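Local coordinates for protein importin-95 (Chaetomium thermophilum, PDB 4XRI) that serves as a nuclear transport receptor for the import of various protein cargoes and probably binds a small GTPase, at residues Glu351-Ile354 against Ser355-Ala358; Leu385-Asp389 against Trp390-Asp394; Ala357-Gln360 against Cys361-Tyr365; Gln241-Arg244 against Ile245-Ala249; Leu466-Gly469 against Leu470-Pro474. The protein carries 2 engineered substitutions. One frame throughout, in Å; residues are numbered along the deposited sequence.

Contact 1: Glu351-Ile354 against Ser355-Ala358; sequences EYNI and SRAA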
# COMPACT_ATOMS: atom_id res chain seq x y z
N GLU A 351 16.13 -10.62 1.09
CA GLU A 351 16.36 -11.37 2.32
C GLU A 351 16.67 -10.36 3.41
O GLU A 351 17.60 -9.56 3.28
CB GLU A 351 17.50 -12.38 2.15
CG GLU A 351 17.90 -13.08 3.44
CD GLU A 351 19.24 -12.61 3.97
OE1 GLU A 351 19.76 -11.60 3.46
OE2 GLU A 351 19.78 -13.27 4.89
N TYR A 352 15.88 -10.38 4.47
CA TYR A 352 16.04 -9.39 5.53
C TYR A 352 17.11 -9.83 6.51
O TYR A 352 16.84 -10.58 7.45
CB TYR A 352 14.71 -9.14 6.25
CG TYR A 352 14.55 -7.73 6.77
CD1 TYR A 352 14.56 -6.64 5.90
CD2 TYR A 352 14.38 -7.48 8.12
CE1 TYR A 352 14.41 -5.35 6.37
CE2 TYR A 352 14.23 -6.19 8.60
CZ TYR A 352 14.24 -5.13 7.72
OH TYR A 352 14.09 -3.85 8.19
N ASN A 353 18.34 -9.38 6.28
CA ASN A 353 19.43 -9.62 7.22
C ASN A 353 19.70 -8.37 8.05
O ASN A 353 18.95 -7.39 7.96
CB ASN A 353 20.70 -10.07 6.48
CG ASN A 353 21.11 -9.13 5.36
OD1 ASN A 353 20.87 -7.92 5.43
ND2 ASN A 353 21.72 -9.68 4.32
N ILE A 354 20.76 -8.39 8.84
CA ILE A 354 21.03 -7.28 9.76
C ILE A 354 21.46 -6.01 9.02
O ILE A 354 21.17 -4.90 9.47
CB ILE A 354 22.11 -7.67 10.80
CG1 ILE A 354 22.22 -6.60 11.89
CG2 ILE A 354 23.46 -7.92 10.13
CD1 ILE A 354 20.92 -6.33 12.60
N SER A 355 22.12 -6.17 7.88
CA SER A 355 22.66 -5.02 7.15
C SER A 355 21.56 -4.21 6.47
O SER A 355 21.62 -2.98 6.43
CB SER A 355 23.69 -5.48 6.12
OG SER A 355 23.12 -6.38 5.19
N ARG A 356 20.57 -4.90 5.92
CA ARG A 356 19.46 -4.21 5.26
C ARG A 356 18.53 -3.62 6.31
O ARG A 356 17.93 -2.57 6.09
CB ARG A 356 18.71 -5.16 4.33
CG ARG A 356 19.62 -5.90 3.37
CD ARG A 356 18.88 -6.46 2.18
NE ARG A 356 19.72 -7.42 1.46
CZ ARG A 356 19.52 -7.80 0.20
NH1 ARG A 356 18.51 -7.30 -0.49
NH2 ARG A 356 20.33 -8.69 -0.36
N ALA A 357 18.43 -4.30 7.45
CA ALA A 357 17.67 -3.78 8.58
C ALA A 357 18.28 -2.46 9.06
O ALA A 357 17.57 -1.48 9.27
CB ALA A 357 17.64 -4.79 9.71
N ALA A 358 19.60 -2.46 9.21
CA ALA A 358 20.34 -1.27 9.64
C ALA A 358 20.19 -0.14 8.63
O ALA A 358 20.08 1.03 9.02
CB ALA A 358 21.81 -1.61 9.85
O HOH W 1 14.93 -1.61 10.14

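Contact 2: Leu385-Asp389 against Trp390-Asp394; sequences LRHAD and WHFRD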
# COMPACT_ATOMS: atom_id res chain seq x y z
N LEU A 385 35.50 5.36 2.90
CA LEU A 385 35.29 5.46 1.46
C LEU A 385 36.42 4.78 0.68
O LEU A 385 36.20 4.22 -0.40
CB LEU A 385 35.17 6.92 1.04
CG LEU A 385 34.42 7.21 -0.26
CD1 LEU A 385 33.04 6.55 -0.25
CD2 LEU A 385 34.29 8.71 -0.47
N ARG A 386 37.63 4.82 1.23
CA ARG A 386 38.80 4.27 0.56
C ARG A 386 39.35 3.03 1.27
O ARG A 386 40.52 2.70 1.14
CB ARG A 386 39.91 5.32 0.46
CG ARG A 386 39.51 6.57 -0.31
CD ARG A 386 40.68 7.53 -0.40
NE ARG A 386 40.42 8.65 -1.31
CZ ARG A 386 41.34 9.52 -1.70
NH1 ARG A 386 41.02 10.51 -2.52
NH2 ARG A 386 42.59 9.40 -1.27
N HIS A 387 38.48 2.35 2.01
CA HIS A 387 38.87 1.15 2.75
C HIS A 387 39.28 0.03 1.79
O HIS A 387 38.84 0.00 0.64
CB HIS A 387 37.72 0.69 3.64
CG HIS A 387 38.15 -0.08 4.85
ND1 HIS A 387 38.36 -1.44 4.83
CD2 HIS A 387 38.40 0.32 6.12
CE1 HIS A 387 38.72 -1.85 6.03
NE2 HIS A 387 38.75 -0.80 6.84
N ALA A 388 40.12 -0.88 2.26
CA ALA A 388 40.56 -2.00 1.44
C ALA A 388 39.49 -3.08 1.37
O ALA A 388 39.36 -3.79 0.38
CB ALA A 388 41.87 -2.57 1.98
N ASP A 389 38.71 -3.18 2.44
CA ASP A 389 37.58 -4.09 2.50
C ASP A 389 36.37 -3.46 1.82
O ASP A 389 35.94 -2.37 2.20
CB ASP A 389 37.25 -4.44 3.96
CG ASP A 389 36.26 -5.59 4.08
OD1 ASP A 389 36.14 -6.14 5.19
OD2 ASP A 389 35.62 -5.95 3.07
N TRP A 390 35.83 -4.14 0.82
CA TRP A 390 34.70 -3.62 0.07
C TRP A 390 33.46 -3.46 0.94
O TRP A 390 32.58 -2.65 0.63
CB TRP A 390 34.38 -4.53 -1.12
CG TRP A 390 33.85 -5.87 -0.73
CD1 TRP A 390 34.57 -7.02 -0.55
CD2 TRP A 390 32.48 -6.21 -0.47
NE1 TRP A 390 33.73 -8.05 -0.19
CE2 TRP A 390 32.45 -7.58 -0.14
CE3 TRP A 390 31.28 -5.49 -0.49
CZ2 TRP A 390 31.26 -8.24 0.17
CZ3 TRP A 390 30.10 -6.15 -0.18
CH2 TRP A 390 30.10 -7.52 0.15
N HIS A 391 33.39 -4.22 2.03
CA HIS A 391 32.30 -4.10 2.99
C HIS A 391 32.16 -2.67 3.50
O HIS A 391 31.06 -2.15 3.63
CB HIS A 391 32.52 -5.04 4.19
CG HIS A 391 32.44 -6.50 3.85
ND1 HIS A 391 33.53 -7.23 3.44
CD2 HIS A 391 31.39 -7.36 3.87
CE1 HIS A 391 33.16 -8.48 3.21
NE2 HIS A 391 31.87 -8.58 3.47
N PHE A 392 33.31 -2.05 3.77
CA PHE A 392 33.34 -0.72 4.37
C PHE A 392 33.15 0.39 3.34
O PHE A 392 32.54 1.42 3.63
CB PHE A 392 34.65 -0.52 5.12
CG PHE A 392 34.74 -1.30 6.40
CD1 PHE A 392 34.54 -0.67 7.62
CD2 PHE A 392 35.00 -2.66 6.40
CE1 PHE A 392 34.61 -1.37 8.80
CE2 PHE A 392 35.07 -3.37 7.58
CZ PHE A 392 34.88 -2.73 8.78
N ARG A 393 33.67 0.18 2.13
CA ARG A 393 33.44 1.12 1.04
C ARG A 393 31.97 1.13 0.67
O ARG A 393 31.36 2.19 0.51
CB ARG A 393 34.29 0.78 -0.19
CG ARG A 393 35.79 0.87 0.05
CD ARG A 393 36.55 1.01 -1.27
NE ARG A 393 36.27 -0.08 -2.19
CZ ARG A 393 36.85 -1.28 -2.13
NH1 ARG A 393 37.73 -1.54 -1.18
NH2 ARG A 393 36.54 -2.21 -3.02
N ASP A 394 31.40 -0.06 0.53
CA ASP A 394 29.98 -0.22 0.24
C ASP A 394 29.13 0.41 1.34
O ASP A 394 28.14 1.07 1.06
CB ASP A 394 29.63 -1.70 0.09
CG ASP A 394 28.16 -1.92 -0.21
OD1 ASP A 394 27.78 -1.81 -1.39
OD2 ASP A 394 27.39 -2.21 0.73
O HOH W 2 38.08 -5.48 -1.04

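Contact 3: Ala357-Gln360 against Cys361-Tyr365; sequences AAYQ and CLQLY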
# COMPACT_ATOMS: atom_id res chain seq x y z
N ALA A 357 18.43 -4.30 7.45
CA ALA A 357 17.67 -3.78 8.58
C ALA A 357 18.28 -2.46 9.06
O ALA A 357 17.57 -1.48 9.27
CB ALA A 357 17.64 -4.79 9.71
N ALA A 358 19.60 -2.46 9.21
CA ALA A 358 20.34 -1.27 9.64
C ALA A 358 20.19 -0.14 8.63
O ALA A 358 20.08 1.03 9.02
CB ALA A 358 21.81 -1.61 9.85
N TYR A 359 20.18 -0.48 7.35
CA TYR A 359 20.04 0.53 6.30
C TYR A 359 18.66 1.18 6.36
O TYR A 359 18.55 2.40 6.29
CB TYR A 359 20.26 -0.08 4.92
CG TYR A 359 20.16 0.96 3.81
CD1 TYR A 359 21.28 1.70 3.44
CD2 TYR A 359 18.96 1.21 3.16
CE1 TYR A 359 21.19 2.66 2.44
CE2 TYR A 359 18.87 2.16 2.17
CZ TYR A 359 19.99 2.88 1.81
OH TYR A 359 19.90 3.83 0.81
N GLN A 360 17.62 0.36 6.49
CA GLN A 360 16.26 0.86 6.63
C GLN A 360 16.17 1.81 7.81
O GLN A 360 15.63 2.91 7.70
CB GLN A 360 15.25 -0.29 6.80
CG GLN A 360 15.19 -1.28 5.65
CD GLN A 360 15.00 -0.62 4.30
OE1 GLN A 360 14.21 0.32 4.16
NE2 GLN A 360 15.72 -1.10 3.30
N CYS A 361 16.71 1.36 8.94
CA CYS A 361 16.72 2.14 10.17
C CYS A 361 17.43 3.47 9.98
O CYS A 361 16.95 4.51 10.44
CB CYS A 361 17.39 1.34 11.30
SG CYS A 361 17.22 2.06 12.95
N LEU A 362 18.57 3.43 9.30
CA LEU A 362 19.37 4.63 9.06
C LEU A 362 18.59 5.66 8.24
O LEU A 362 18.63 6.86 8.54
CB LEU A 362 20.67 4.27 8.34
CG LEU A 362 21.69 5.39 8.20
CD1 LEU A 362 22.00 6.00 9.56
CD2 LEU A 362 22.96 4.89 7.53
N GLN A 363 17.89 5.18 7.22
CA GLN A 363 17.01 6.03 6.42
C GLN A 363 15.97 6.72 7.29
O GLN A 363 15.82 7.94 7.25
CB GLN A 363 16.31 5.21 5.33
CG GLN A 363 17.08 5.10 4.04
CD GLN A 363 16.20 4.65 2.89
OE1 GLN A 363 15.04 4.28 3.09
NE2 GLN A 363 16.74 4.69 1.67
N LEU A 364 15.25 5.92 8.07
CA LEU A 364 14.24 6.43 8.99
C LEU A 364 14.84 7.38 10.02
O LEU A 364 14.21 8.37 10.42
CB LEU A 364 13.54 5.27 9.71
CG LEU A 364 12.68 4.34 8.85
CD1 LEU A 364 12.24 3.13 9.67
CD2 LEU A 364 11.46 5.08 8.31
N TYR A 365 16.06 7.08 10.46
CA TYR A 365 16.74 7.90 11.45
C TYR A 365 17.03 9.29 10.89
O TYR A 365 16.90 10.29 11.60
CB TYR A 365 18.05 7.24 11.89
CG TYR A 365 18.31 7.35 13.37
CD1 TYR A 365 18.71 8.56 13.94
CD2 TYR A 365 18.17 6.26 14.22
CE1 TYR A 365 18.94 8.68 15.29
CE2 TYR A 365 18.41 6.36 15.57
CZ TYR A 365 18.80 7.57 16.10
OH TYR A 365 19.03 7.68 17.45

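Contact 4: Gln241-Arg244 against Ile245-Ala249; sequences QDSR and IQQGA. With SO4 (sulfate ion), chain D.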
# COMPACT_ATOMS: atom_id res chain seq x y z
N GLN A 241 20.35 -14.89 29.56
CA GLN A 241 21.44 -15.60 28.91
C GLN A 241 20.95 -16.36 27.68
O GLN A 241 21.66 -16.49 26.68
CB GLN A 241 22.11 -16.56 29.90
CG GLN A 241 23.58 -16.83 29.62
CD GLN A 241 24.33 -17.28 30.86
OE1 GLN A 241 23.81 -17.16 31.98
NE2 GLN A 241 25.54 -17.77 30.68
N ASP A 242 19.71 -16.85 27.76
CA ASP A 242 19.11 -17.61 26.68
C ASP A 242 18.69 -16.71 25.52
O ASP A 242 17.98 -15.72 25.71
CB ASP A 242 17.90 -18.40 27.19
CG ASP A 242 17.27 -19.26 26.13
OD1 ASP A 242 17.68 -20.43 25.98
OD2 ASP A 242 16.35 -18.77 25.43
N SER A 243 19.14 -17.06 24.32
CA SER A 243 18.87 -16.27 23.12
C SER A 243 17.39 -16.13 22.80
O SER A 243 16.92 -15.05 22.43
CB SER A 243 19.60 -16.87 21.92
OG SER A 243 19.02 -16.44 20.70
N ARG A 244 16.66 -17.24 22.92
CA ARG A 244 15.23 -17.25 22.63
C ARG A 244 14.46 -16.28 23.54
O ARG A 244 13.58 -15.56 23.08
CB ARG A 244 14.66 -18.66 22.77
CG ARG A 244 14.99 -19.57 21.60
CD ARG A 244 14.14 -19.22 20.40
NE ARG A 244 14.81 -19.53 19.14
CZ ARG A 244 14.26 -19.40 17.94
NH1 ARG A 244 14.95 -19.70 16.85
NH2 ARG A 244 13.01 -18.97 17.83
N ILE A 245 14.81 -16.28 24.82
CA ILE A 245 14.17 -15.40 25.79
C ILE A 245 14.41 -13.94 25.44
O ILE A 245 13.50 -13.11 25.49
CB ILE A 245 14.66 -15.68 27.22
CG1 ILE A 245 14.41 -17.14 27.60
CG2 ILE A 245 13.99 -14.74 28.21
CD1 ILE A 245 14.77 -17.47 29.03
N GLN A 246 15.66 -13.63 25.08
CA GLN A 246 16.03 -12.30 24.60
C GLN A 246 15.15 -11.86 23.44
O GLN A 246 14.60 -10.76 23.43
CB GLN A 246 17.50 -12.26 24.18
CG GLN A 246 18.48 -11.99 25.30
CD GLN A 246 19.81 -11.47 24.78
OE1 GLN A 246 20.50 -12.14 24.01
NE2 GLN A 246 20.17 -10.26 25.19
N GLN A 247 15.03 -12.75 22.45
CA GLN A 247 14.23 -12.49 21.26
C GLN A 247 12.78 -12.17 21.60
O GLN A 247 12.21 -11.21 21.08
CB GLN A 247 14.28 -13.68 20.30
CG GLN A 247 15.65 -13.93 19.70
CD GLN A 247 15.68 -15.15 18.81
OE1 GLN A 247 14.80 -15.34 17.96
NE2 GLN A 247 16.67 -16.01 19.00
N GLY A 248 12.19 -12.99 22.46
CA GLY A 248 10.82 -12.78 22.90
C GLY A 248 10.68 -11.46 23.62
O GLY A 248 9.70 -10.73 23.44
N ALA A 249 11.68 -11.13 24.44
CA ALA A 249 11.68 -9.89 25.20
C ALA A 249 11.71 -8.66 24.30
O ALA A 249 10.94 -7.71 24.50
CB ALA A 249 12.86 -9.86 26.15
S SO4 D . 18.88 -15.04 33.57
O1 SO4 D . 18.35 -16.25 32.96
O2 SO4 D . 17.92 -13.95 33.42
O3 SO4 D . 19.14 -15.28 34.99
O4 SO4 D . 20.13 -14.68 32.91

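Contact 5: Leu466-Gly469 against Leu470-Pro474; sequences LFNG and LMNSP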
# COMPACT_ATOMS: atom_id res chain seq x y z
N LEU A 466 26.32 6.34 -15.15
CA LEU A 466 25.09 5.59 -14.96
C LEU A 466 24.75 4.77 -16.20
O LEU A 466 24.35 3.61 -16.10
CB LEU A 466 23.94 6.53 -14.61
CG LEU A 466 24.11 7.28 -13.29
CD1 LEU A 466 23.16 8.46 -13.22
CD2 LEU A 466 23.90 6.35 -12.11
N PHE A 467 24.91 5.39 -17.37
CA PHE A 467 24.67 4.69 -18.63
C PHE A 467 25.70 3.59 -18.86
O PHE A 467 25.36 2.50 -19.32
CB PHE A 467 24.67 5.66 -19.81
CG PHE A 467 23.32 6.23 -20.13
CD1 PHE A 467 23.08 7.59 -20.03
CD2 PHE A 467 22.28 5.40 -20.53
CE1 PHE A 467 21.84 8.11 -20.33
CE2 PHE A 467 21.04 5.92 -20.82
CZ PHE A 467 20.81 7.28 -20.72
N ASN A 468 26.95 3.88 -18.52
CA ASN A 468 28.01 2.88 -18.62
C ASN A 468 27.68 1.66 -17.77
O ASN A 468 27.90 0.52 -18.19
CB ASN A 468 29.35 3.48 -18.19
CG ASN A 468 30.51 2.51 -18.38
OD1 ASN A 468 31.07 2.01 -17.41
ND2 ASN A 468 30.85 2.24 -19.63
N GLY A 469 27.16 1.91 -16.58
CA GLY A 469 26.73 0.85 -15.69
C GLY A 469 25.54 0.09 -16.23
O GLY A 469 25.50 -1.14 -16.20
N LEU A 470 24.56 0.83 -16.75
CA LEU A 470 23.35 0.23 -17.29
C LEU A 470 23.64 -0.66 -18.49
O LEU A 470 23.06 -1.75 -18.62
CB LEU A 470 22.35 1.32 -17.70
CG LEU A 470 21.13 0.87 -18.51
CD1 LEU A 470 20.33 -0.18 -17.77
CD2 LEU A 470 20.26 2.06 -18.88
N MET A 471 24.53 -0.21 -19.36
CA MET A 471 24.77 -0.90 -20.63
C MET A 471 25.77 -2.05 -20.52
O MET A 471 25.88 -2.86 -21.44
CB MET A 471 25.24 0.10 -21.68
CG MET A 471 24.24 1.23 -21.95
SD MET A 471 24.81 2.44 -23.16
CE MET A 471 24.76 1.48 -24.66
N ASN A 472 26.49 -2.13 -19.41
CA ASN A 472 27.53 -3.15 -19.28
C ASN A 472 27.45 -4.01 -18.01
O ASN A 472 28.13 -5.03 -17.91
CB ASN A 472 28.91 -2.50 -19.35
CG ASN A 472 29.11 -1.66 -20.59
OD1 ASN A 472 29.21 -2.19 -21.70
ND2 ASN A 472 29.17 -0.35 -20.42
N SER A 473 26.63 -3.60 -17.05
CA SER A 473 26.57 -4.31 -15.78
C SER A 473 25.14 -4.48 -15.26
O SER A 473 24.65 -3.65 -14.51
CB SER A 473 27.42 -3.59 -14.73
OG SER A 473 28.75 -3.41 -15.19
N PRO A 474 24.48 -5.58 -15.65
CA PRO A 474 23.09 -5.91 -15.30
C PRO A 474 22.78 -5.83 -13.80
O PRO A 474 21.68 -5.42 -13.43
CB PRO A 474 22.94 -7.35 -15.79
CG PRO A 474 23.89 -7.45 -16.92
CD PRO A 474 25.07 -6.60 -16.54

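Contact 1: Glu351-Ile354 against Ser355-Ala358
Asn353 turns its amide oxygen onto the residues that open helix 354-369. Hydrogen bonds dominate. Arg356 N donates to Asn353 OD1 over 3.1 Å, nearly along the C=O axis, while Ser355 OG meets the same OD1 at 2.7 Å from above the carbonyl plane; Ser355 N adds a weak bond. The amide reaches this place by holding CG between its own backbone N and carbonyl carbon (chi1 53°), a crowded position.

This is an N-cap, here at the start of a helix in a HEAT-repeat solenoid, and the backbone series begins beside it with Ala357 N bound to Asn353 O at 3.2 Å. Glu285 of helix 285-310 accepts from Ile354 N, tying the cap to a neighbouring helix. Were Asn353 an alanine, Arg356 N would probably lose its side-chain acceptor and the Ser355 hydroxyl be set free to turn.

Apolar packing is carried by Tyr352, whose CE2 lies 3.8 Å from Ala357 CB, with Ala357 N over one ring face. A water bridges the two residues, standing 3.1 Å from Tyr352 OH and donating to Ala357 O at 2.8 Å.

Arg356 runs out extended, and its guanidinium has Glu351 O over one face, 3.5 Å from NE.

Contact 2: Leu385-Asp389 against Trp390-Asp394
Asp389 caps the backbone of His391 through one carboxylate oxygen. His391 N donates to Asp389 OD2 at 3.0 Å from above the carboxylate plane. His391 ND1 also points at OD2, which lies at the edge of the imidazole; the pair is modelled at 2.5 Å, a very short bond whose exact length is doubtful. Carboxylate and ring planes stand 86° apart. With CG anti to the backbone N (chi1 -169°), Asp389 is swung forward over the helix start, where the carboxylate serves as N-cap of helix 390-402, in a region assigned to a HEAT-like repeat. Its backbone O takes Phe392 N as well, at 3.1 Å.

A second set of polar bonds belongs to Arg393. Its chain bends at chi3 to bring NH1 within 2.6 Å of His387 O, which lies in the guanidinium plane; a weak bond to Ala388 O shares the same nitrogen. NE forms a salt bridge with Asp429, in the loop before helix 432-449.

Ring packing joins His387 to Phe392. The two rings stack face to face, centroids 4.3 Å apart and planes at 17°, and Phe392 CB also sits over the imidazole, 3.5 Å from His387 CG. Asp389 N donates to His387 ND1 at 3.0 Å in the ring plane, fixing the rotation of that imidazole and marking ND1 as an acceptor.

Contact 3: Ala357-Gln360 against Cys361-Tyr365
Tyr359 and Gln363 lie one helical turn apart on helix 354-369, and their side chains meet at the phenol end of the ring. Gln363 NE2 approaches obliquely, 3.3 Å from Tyr359 CE2, and makes a weak, bent bond to Tyr359 OH at 3.4 Å, with an angle of 134° at the hydrogen. Ring and amide planes are 50° apart. The meeting is possible because a chi1 of -178° points the phenol away from its own backbone N while the glutamine runs extended beyond CG. A leucine in place of Gln363 would probably deprive the Tyr359 hydroxyl of this weak amide donor.

Gln360 takes another course. Its chain folds at chi2, and its side chain runs alongside that of Gln363, pointing the same way, with the two amides steeply inclined to each other. The closest atoms of the pair are the two OE1 oxygens, 4.2 Å from each other, so the two amides are neighbours rather than partners. Gln360 also touches Tyr352 of the preceding loop.

Beneath these side chains the backbone is regular: Gln363 N binds Tyr359 O at 3.0 Å, and Leu364 N binds Gln360 O at 3.1 Å. Tyr359 and Leu362 rest on helix 390-402, whereas Cys361 touches helices 285-310 and 324-340; a helix packed in this way against successive helices is the building principle of the HEAT-repeat solenoid.

Contact 4: Gln241-Arg244 against Ile245-Ala249
An N-cap opens helix 243-260, with Asp242 reaching forward to Ile245. Its OD2 accepts from Ile245 N at 3.0 Å through the anti lone pair, the one directed away from the other carboxylate oxygen. A chi1 of -177° sets the carboxylate forward, opposite the backbone N and over the first turn. Ile245 answers with an apolar touch: its CG1 lies 3.7 Å from Asp242 CB, the two side chains crossing at about a right angle. The negative charge of Asp242 at the N-terminal end of the helix would probably be stabilised by the helix dipole.

One turn on, Gln247 NE2 donates to Ser243 OG at 2.9 Å, and the serine oxygen lies in the plane of the donating amide. The same hydroxyl is also bonded to Asp284, so two partners hold it. The other end of the Gln247 amide sits over the guanidinium of Arg244: OE1 is 4.1 Å from Arg244 CZ, on one face, and the two planes are 47° apart. Arg244 is folded at chi2 (-75°), which brings its guanidinium alongside the Gln247 amide.

Before the helix, Gln241 N makes a weak bond to O4 of a sulfate ion at 3.4 Å; the ion, probably from the crystallisation liquor, is also held by Arg203. Gln246 sends NE2 back to Thr238 O at the end of helix 224-238. Ile245 packs on helices 200-212 and 224-238, while Gln247 leans on helix 285-310, placing this capped turn between preceding and following helices of the solenoid.

Contact 5: Leu466-Gly469 against Leu470-Pro474
Asn472 folds its side chain back on Asn468, one turn earlier in helix 455-472. With CG beside its own backbone N (chi1 -55°), its ND2 comes within 2.7 Å of Asn468 O, in the carbonyl plane and on a lone pair. The backbone bond from Asn472 N to the same oxygen is weak, so the amide nitrogen supplies the shorter grip on this carbonyl. The Asn468 amide stands close by, its ND2 3.2 Å from Asn472 ND2; the amide planes are 53° apart, and because both nitrogens are donors the pair is not a hydrogen bond.

All this takes place near the end of a helix in the alpha-solenoid of HEAT repeats. Ser473 N still reaches Gly469 O at 2.8 Å although its residue has left the helical conformation. Phe467 is turned to helix 503-516, and Leu466 to helix 477-490.

Met471 begins with an extended chain and then bends at chi3 (70°); its CG passes 3.1 Å from Phe467 O, and the side chain touches Asn512. On the buried side, Leu470 places CD2 at 4.2 Å from Phe467 CD2, oblique to the ring, and it also packs on Cys481. Met471 N to Phe467 O, 2.8 Å, keeps the turn beneath them helical.

Overall arrangement
Contacts 1, 2 and 4 are variations on one theme, the capped start of a solenoid helix, with asparagine in one and aspartate in the others, while contact 5 lies near the C-terminal end of helix 455-472 and contact 3 within helix 354-369. Contacts 1 and 3 share Ala357 and Ala358, their centres about 9 Å apart, and Tyr352 OH touches Gln360 CG at 3.8 Å. Contact 2 stands about 18 Å from contact 1, centre to centre, without touching it. Contacts 4 and 5 are the most distant, about 45 Å between centres. Sulfate ions, probably from the crystallisation liquor, lie by contact 4 and near Trp390 of contact 2.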